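Local coordinates for hypothetical protein (Neisseria meningitidis, PDB 2I45) that is of unknown function but carries a cupin domain, a small beta-barrel fold shared by many metal-binding enzymes and sugar- or ligand-binding proteins, at residues 24-28 with 29-33. Residues are numbered along the deposited sequence; the frame is centred on the assembly and turned at random.
Sequences INRHG and FQFHL
The beta hairpin formed by strands 22-26 and 29-37 turns back on itself so that Ile24 pairs with Phe31, and it illustrates how the register set by a short turn pairs side chains that alternate between the two faces of the strands. Ile24 N donates to Phe31 O at 2.6 Å, and Phe31 N returns a bond of 2.6 Å to Ile24 O; both donors lie in the plane of the carbonyl they meet. Next along, Asn25 and Gln30 make a non-hydrogen-bonded pair, their side chains running side by side in the same direction on the face that Ile24 and Phe31 turn from. Towards the turn, Arg26 N reaches Phe29 O at 3.1 Å, whereas Phe29 N makes weak bonds to Arg26 O and to His27 O.

The hairpin forms one edge of the larger antiparallel sheet of this cupin fold, within this chain: strand 22-26 is outermost and strand 92-99 flanks 29-37 on its other side. On the face bearing Ile24 and Phe31, the Phe31 ring, its CG beside the backbone N (chi1 -52°), turns its edge to the first strand. Its CD2 comes 3.6 Å from Ile24 O, which lies in the ring plane. Phe31 CE2 is 4.1 Å from Arg26 CB. The Arg26 chain folds back at chi2 (-69°) and bends again at chi3, bringing NE to its neighbour's carbonyl, Asn25 O, at 3.0 Å; the acceptor lies in the guanidinium plane, but NE sits above the carbonyl plane. Further from the turn, Ile24 CD1 meets Leu33 CD1 at 4.0 Å, with His11 of helix 8-13 touching both residues. In the second subunit, Met76 packs on Phe31, Val78 on Arg26, and Asp49 OD1 accepts a hydrogen bond from Gly28 N.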
# COMPACT_ATOMS: atom_id res chain seq x y z
N ILE B 24 10.11 -3.91 -7.36
CA ILE B 24 9.22 -4.73 -8.20
C ILE B 24 8.30 -3.87 -9.11
O ILE B 24 7.76 -2.82 -8.65
CB ILE B 24 8.36 -5.66 -7.31
CG1 ILE B 24 9.23 -6.32 -6.22
CG2 ILE B 24 7.67 -6.71 -8.12
CD1 ILE B 24 8.45 -7.10 -5.25
N ASN B 25 8.13 -4.29 -10.37
CA ASN B 25 7.12 -3.71 -11.27
C ASN B 25 5.80 -4.50 -11.50
O ASN B 25 5.80 -5.71 -11.69
CB ASN B 25 7.74 -3.45 -12.64
CG ASN B 25 8.82 -2.41 -12.59
OD1 ASN B 25 9.96 -2.64 -13.06
ND2 ASN B 25 8.49 -1.24 -12.01
N ARG B 26 4.67 -3.79 -11.54
CA ARG B 26 3.38 -4.43 -11.79
C ARG B 26 2.55 -3.41 -12.50
O ARG B 26 2.06 -2.49 -11.84
CB ARG B 26 2.61 -4.81 -10.49
CG ARG B 26 3.20 -5.90 -9.57
CD ARG B 26 3.15 -7.30 -10.21
NE ARG B 26 4.49 -7.88 -10.17
CZ ARG B 26 4.86 -8.99 -9.54
NH1 ARG B 26 3.98 -9.76 -8.88
NH2 ARG B 26 6.13 -9.34 -9.57
N HIS B 27 2.38 -3.53 -13.82
CA HIS B 27 1.63 -2.51 -14.56
C HIS B 27 2.19 -1.10 -14.28
O HIS B 27 3.41 -0.95 -14.16
CB HIS B 27 0.13 -2.61 -14.25
CG HIS B 27 -0.47 -3.92 -14.66
ND1 HIS B 27 -0.71 -4.96 -13.76
CD2 HIS B 27 -0.87 -4.38 -15.88
CE1 HIS B 27 -1.25 -5.98 -14.41
NE2 HIS B 27 -1.35 -5.66 -15.70
N GLY B 28 1.34 -0.07 -14.15
CA GLY B 28 1.77 1.32 -13.87
C GLY B 28 2.09 1.59 -12.39
O GLY B 28 1.70 2.65 -11.81
N PHE B 29 2.78 0.63 -11.77
CA PHE B 29 3.29 0.82 -10.40
C PHE B 29 4.66 0.24 -10.17
O PHE B 29 4.97 -0.85 -10.69
CB PHE B 29 2.35 0.23 -9.38
CG PHE B 29 1.11 1.02 -9.19
CD1 PHE B 29 1.16 2.26 -8.55
CD2 PHE B 29 -0.11 0.52 -9.64
CE1 PHE B 29 -0.01 3.02 -8.37
CE2 PHE B 29 -1.29 1.24 -9.44
CZ PHE B 29 -1.25 2.49 -8.82
N GLN B 30 5.46 0.96 -9.38
CA GLN B 30 6.75 0.48 -8.94
C GLN B 30 6.79 0.29 -7.43
O GLN B 30 6.37 1.15 -6.66
CB GLN B 30 7.81 1.46 -9.34
CG GLN B 30 9.14 0.80 -9.24
CD GLN B 30 10.22 1.52 -10.02
OE1 GLN B 30 10.85 2.44 -9.47
NE2 GLN B 30 10.46 1.10 -11.31
N PHE B 31 7.29 -0.84 -6.97
CA PHE B 31 7.35 -1.04 -5.49
C PHE B 31 8.79 -1.16 -5.09
O PHE B 31 9.56 -1.91 -5.74
CB PHE B 31 6.53 -2.23 -4.99
CG PHE B 31 5.08 -2.22 -5.47
CD1 PHE B 31 4.04 -1.85 -4.62
CD2 PHE B 31 4.74 -2.57 -6.75
CE1 PHE B 31 2.69 -1.84 -5.04
CE2 PHE B 31 3.40 -2.52 -7.18
CZ PHE B 31 2.39 -2.18 -6.31
N HIS B 32 9.16 -0.38 -4.08
CA HIS B 32 10.45 -0.47 -3.46
C HIS B 32 10.27 -1.14 -2.08
O HIS B 32 9.41 -0.74 -1.27
CB HIS B 32 11.03 0.93 -3.32
CG HIS B 32 11.38 1.58 -4.63
ND1 HIS B 32 12.66 2.02 -4.91
CD2 HIS B 32 10.64 1.87 -5.72
CE1 HIS B 32 12.69 2.55 -6.13
NE2 HIS B 32 11.47 2.47 -6.64
N LEU B 33 11.04 -2.20 -1.82
CA LEU B 33 11.04 -2.83 -0.48
C LEU B 33 12.46 -2.65 0.04
O LEU B 33 13.40 -3.01 -0.65
CB LEU B 33 10.67 -4.32 -0.47
CG LEU B 33 9.45 -4.79 -1.28
CD1 LEU B 33 9.37 -6.28 -1.49
CD2 LEU B 33 8.22 -4.32 -0.68